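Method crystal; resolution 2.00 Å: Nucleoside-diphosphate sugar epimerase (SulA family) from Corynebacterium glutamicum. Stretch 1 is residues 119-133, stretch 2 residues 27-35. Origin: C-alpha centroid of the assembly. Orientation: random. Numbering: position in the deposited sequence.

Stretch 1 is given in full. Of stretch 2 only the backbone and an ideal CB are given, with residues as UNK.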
# COMPACT_ATOMS: atom_id res chain seq x y z
N THR A 119 -15.30 9.14 10.61
CA THR A 119 -15.81 7.91 10.03
C THR A 119 -14.89 7.33 8.94
O THR A 119 -14.56 6.14 8.94
CB THR A 119 -17.21 8.13 9.46
OG1 THR A 119 -18.13 8.29 10.55
CG2 THR A 119 -17.64 6.94 8.64
N GLY A 120 -14.49 8.19 8.00
CA GLY A 120 -13.63 7.78 6.90
C GLY A 120 -12.29 7.24 7.37
O GLY A 120 -11.87 6.16 6.96
N MSE A 121 -11.63 8.00 8.23
CA MSE A 121 -10.36 7.60 8.81
C MSE A 121 -10.45 6.21 9.42
O MSE A 121 -9.60 5.36 9.17
CB MSE A 121 -9.95 8.58 9.92
CG MSE A 121 -8.76 8.11 10.78
SE MSE A 121 -8.18 9.28 12.05
CE MSE A 121 -6.90 8.32 12.82
N PHE A 122 -11.48 5.98 10.23
CA PHE A 122 -11.56 4.70 10.90
C PHE A 122 -11.98 3.55 10.02
O PHE A 122 -11.52 2.43 10.21
CB PHE A 122 -12.35 4.80 12.21
CG PHE A 122 -11.51 5.31 13.32
CD1 PHE A 122 -10.61 4.47 13.95
CD2 PHE A 122 -11.50 6.66 13.64
CE1 PHE A 122 -9.76 4.95 14.95
CE2 PHE A 122 -10.66 7.14 14.63
CZ PHE A 122 -9.79 6.29 15.28
N ALA A 123 -12.82 3.82 9.03
CA ALA A 123 -13.18 2.79 8.07
C ALA A 123 -11.91 2.31 7.36
O ALA A 123 -11.75 1.11 7.10
CB ALA A 123 -14.20 3.32 7.06
N TYR A 124 -11.00 3.24 7.06
CA TYR A 124 -9.73 2.89 6.42
C TYR A 124 -8.83 2.05 7.34
O TYR A 124 -8.31 1.01 6.93
CB TYR A 124 -8.95 4.15 5.98
CG TYR A 124 -7.63 3.79 5.33
CD1 TYR A 124 -7.58 3.45 3.97
CD2 TYR A 124 -6.46 3.75 6.06
CE1 TYR A 124 -6.38 3.09 3.36
CE2 TYR A 124 -5.24 3.40 5.46
CZ TYR A 124 -5.22 3.08 4.11
OH TYR A 124 -4.03 2.72 3.51
N ARG A 125 -8.65 2.52 8.57
CA ARG A 125 -7.86 1.79 9.56
C ARG A 125 -8.36 0.35 9.71
O ARG A 125 -7.56 -0.58 9.74
CB ARG A 125 -7.87 2.49 10.92
CG ARG A 125 -7.21 3.86 10.98
CD ARG A 125 -7.22 4.42 12.42
NE ARG A 125 -6.70 3.42 13.37
CZ ARG A 125 -5.43 3.34 13.74
NH1 ARG A 125 -4.53 4.20 13.28
NH2 ARG A 125 -5.05 2.38 14.57
N GLN A 126 -9.68 0.17 9.80
CA GLN A 126 -10.28 -1.16 9.94
C GLN A 126 -10.09 -2.06 8.71
O GLN A 126 -9.63 -3.21 8.81
CB GLN A 126 -11.78 -1.06 10.28
CG GLN A 126 -12.08 -0.27 11.55
CD GLN A 126 -13.57 -0.03 11.77
OE1 GLN A 126 -13.99 0.27 12.89
NE2 GLN A 126 -14.37 -0.14 10.72
N THR A 127 -10.47 -1.56 7.53
CA THR A 127 -10.32 -2.35 6.31
C THR A 127 -8.85 -2.66 6.03
O THR A 127 -8.50 -3.78 5.66
CB THR A 127 -10.98 -1.69 5.07
OG1 THR A 127 -10.46 -0.37 4.88
CG2 THR A 127 -12.49 -1.59 5.27
N GLN A 128 -7.98 -1.67 6.21
CA GLN A 128 -6.57 -1.86 5.88
C GLN A 128 -5.94 -2.90 6.78
O GLN A 128 -5.18 -3.75 6.32
CB GLN A 128 -5.80 -0.53 5.99
CG GLN A 128 -4.37 -0.62 5.47
CD GLN A 128 -4.32 -0.65 3.94
OE1 GLN A 128 -5.31 -0.36 3.26
NE2 GLN A 128 -3.16 -0.96 3.40
N LEU A 129 -6.23 -2.83 8.07
CA LEU A 129 -5.71 -3.81 9.02
C LEU A 129 -6.15 -5.21 8.64
O LEU A 129 -5.33 -6.14 8.59
CB LEU A 129 -6.25 -3.52 10.43
CG LEU A 129 -5.37 -3.89 11.63
CD1 LEU A 129 -6.18 -4.45 12.82
CD2 LEU A 129 -4.22 -4.80 11.27
N ILE A 130 -7.45 -5.38 8.42
CA ILE A 130 -7.98 -6.72 8.17
C ILE A 130 -7.43 -7.26 6.84
O ILE A 130 -7.05 -8.43 6.75
CB ILE A 130 -9.54 -6.78 8.24
CG1 ILE A 130 -10.02 -8.23 8.20
CG2 ILE A 130 -10.20 -6.05 7.07
CD1 ILE A 130 -9.08 -9.17 8.89
N GLU A 131 -7.36 -6.40 5.83
CA GLU A 131 -6.86 -6.86 4.54
C GLU A 131 -5.38 -7.20 4.62
O GLU A 131 -4.94 -8.20 4.05
CB GLU A 131 -7.15 -5.85 3.43
CG GLU A 131 -8.63 -5.65 3.19
CD GLU A 131 -9.35 -6.94 2.78
OE1 GLU A 131 -8.71 -7.80 2.13
OE2 GLU A 131 -10.55 -7.08 3.09
N ASP A 132 -4.62 -6.39 5.35
CA ASP A 132 -3.19 -6.67 5.53
C ASP A 132 -2.93 -8.02 6.18
O ASP A 132 -2.08 -8.78 5.74
CB ASP A 132 -2.53 -5.58 6.38
CG ASP A 132 -1.90 -4.49 5.53
OD1 ASP A 132 -2.35 -4.32 4.38
OD2 ASP A 132 -0.98 -3.81 6.02
N LEU A 133 -3.66 -8.30 7.26
CA LEU A 133 -3.48 -9.56 7.97
C LEU A 133 -3.94 -10.74 7.12
O LEU A 133 -3.29 -11.78 7.10
CB LEU A 133 -4.23 -9.51 9.30
CG LEU A 133 -3.61 -8.57 10.35
CD1 LEU A 133 -4.55 -8.42 11.53
CD2 LEU A 133 -2.23 -9.07 10.82
N UNK A 27 2.47 3.62 9.34
CA UNK A 27 2.34 4.00 7.93
C UNK A 27 1.18 3.27 7.24
O UNK A 27 0.40 3.88 6.50
CB UNK A 27 3.65 3.71 7.19
N UNK A 28 1.06 1.97 7.48
CA UNK A 28 -0.00 1.17 6.86
C UNK A 28 -1.39 1.70 7.20
O UNK A 28 -2.26 1.76 6.33
CB UNK A 28 0.12 -0.29 7.30
N UNK A 29 -1.61 2.10 8.45
CA UNK A 29 -2.96 2.52 8.87
C UNK A 29 -3.23 4.03 8.72
O UNK A 29 -4.34 4.49 9.00
CB UNK A 29 -3.18 2.12 10.33
N UNK A 30 -2.23 4.80 8.30
CA UNK A 30 -2.44 6.22 8.05
C UNK A 30 -3.27 6.40 6.78
O UNK A 30 -2.91 5.89 5.73
CB UNK A 30 -1.10 6.95 7.93
N UNK A 31 -4.41 7.09 6.88
CA UNK A 31 -5.30 7.25 5.72
C UNK A 31 -4.63 8.04 4.58
O UNK A 31 -4.09 9.13 4.81
CB UNK A 31 -6.59 7.95 6.15
N UNK A 32 -4.67 7.50 3.36
CA UNK A 32 -4.04 8.19 2.22
C UNK A 32 -4.77 9.48 1.87
O UNK A 32 -4.19 10.33 1.21
CB UNK A 32 -4.00 7.27 1.00
N UNK A 33 -6.02 9.61 2.31
CA UNK A 33 -6.85 10.73 1.89
C UNK A 33 -6.80 11.86 2.90
O UNK A 33 -7.58 12.81 2.85
CB UNK A 33 -8.30 10.28 1.68
N UNK A 34 -5.89 11.73 3.85
CA UNK A 34 -5.62 12.81 4.79
C UNK A 34 -4.14 13.11 4.69
O UNK A 34 -3.33 12.20 4.79
CB UNK A 34 -6.03 12.45 6.22
N UNK A 35 -3.77 14.39 4.48
CA UNK A 35 -2.39 14.78 4.16
C UNK A 35 -1.46 14.70 5.37
O UNK A 35 -0.79 15.68 5.72
CB UNK A 35 -2.37 16.20 3.60

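Position 27 is helical, with nothing of stretch 1 within 5.5 Å of its ideal CB. Many residues would fit. It is Ala27.

Position 28 is also helical. Its CB points sideways, yet lies 3.9 Å from OD2 of Asp132. A carboxylate so near favours a basic or other donor side chain, long enough to turn back to it. The residue is Arg28. Its first three chi angles are all m, which folds the chain so that the NE and NH2 side of the guanidinium meets the acid, side-on. NE donates to Asp132 OD2 and NH2 to Asp132 OD1, both at 2.9 Å, a two-pronged salt bridge.

Position 29 has phi/psi of -92/-3. Its CB points sideways, 3.9 Å from Arg125 NH1. Leu129 N and CB lie more than 6 Å from it, within reach of a longer apolar side chain such as leucine, isoleucine or methionine. The residue is Leu29. Its CD2 lies 4.2 Å from Leu129 CB, while CD1 packs over a face of the Arg125 guanidinium. Water 2 links Leu29 O to Arg125 NH1.

Position 30 is extended, and its CB points away from stretch 1. Polar or small residues would do, among others. It is Thr30.

Position 31 has phi -64 and psi 130, which proline tolerates well. Its CB lies 4.2 Å from Tyr124 CD2 and points sideways. A compact apolar residue would suit, valine or proline for instance. Pro31 sets its CA over the Tyr124 ring, 4.1 Å from the centroid, and its CG 3.8 Å from Met121 CG.

Position 32 has phi -68 and psi -19, as expected for the second residue of a type I turn, where proline is common. Other small residues could also fit. Pro32 puts its CD over the same Tyr124 face, 3.5 Å from the ring centroid.

Position 33 has no atom of stretch 1 within 5.5 Å of its CB, which points sideways. Only a long or large side chain could reach the helix, and Gly120 leaves room there. The residue is Phe33, chi1 p. Its ring edge meets Gly120, with CZ 3.4 Å from Gly120 O, and also points toward the face of Tyr124, planes at 85°.

Position 34 has an extended backbone and a CB pointing toward stretch 1. A long apolar side chain could reach Met121. Ile34 does so, CD1 lying 4.3 Å from Met121 CB.

Position 35 is out of reach. It is Pro35.

Stretch 2 (27-35) ARLTPPFIP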
# COMPACT_ATOMS: atom_id res chain seq x y z
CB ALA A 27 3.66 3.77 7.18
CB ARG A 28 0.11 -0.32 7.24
CG ARG A 28 1.40 -1.03 6.81
CD ARG A 28 1.58 -1.04 5.29
NE ARG A 28 0.61 -1.89 4.63
CZ ARG A 28 0.45 -1.98 3.31
NH1 ARG A 28 1.21 -1.25 2.50
NH2 ARG A 28 -0.47 -2.80 2.79
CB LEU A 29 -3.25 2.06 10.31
CG LEU A 29 -3.09 0.56 10.55
CD1 LEU A 29 -3.66 0.18 11.94
CD2 LEU A 29 -3.77 -0.24 9.43
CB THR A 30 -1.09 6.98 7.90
OG1 THR A 30 -0.35 6.90 9.13
CG2 THR A 30 -1.33 8.45 7.57
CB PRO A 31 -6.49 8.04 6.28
CG PRO A 31 -6.45 7.81 7.76
CD PRO A 31 -4.99 7.67 8.11
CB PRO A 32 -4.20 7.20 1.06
CG PRO A 32 -4.62 5.91 1.67
CD PRO A 32 -5.27 6.22 2.97
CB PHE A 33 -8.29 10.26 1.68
CG PHE A 33 -8.81 9.37 2.79
CD1 PHE A 33 -8.70 7.99 2.69
CD2 PHE A 33 -9.39 9.92 3.93
CE1 PHE A 33 -9.18 7.17 3.70
CE2 PHE A 33 -9.86 9.10 4.95
CZ PHE A 33 -9.75 7.72 4.84
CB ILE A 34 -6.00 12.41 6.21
CG1 ILE A 34 -7.49 12.08 6.27
CG2 ILE A 34 -5.64 13.51 7.19
CD1 ILE A 34 -7.99 11.71 7.64
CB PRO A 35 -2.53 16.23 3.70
CG PRO A 35 -3.73 16.72 4.46
CD PRO A 35 -4.68 15.54 4.52
O HOH W 1 -1.48 3.83 4.14
O HOH W 2 -4.58 6.25 11.23
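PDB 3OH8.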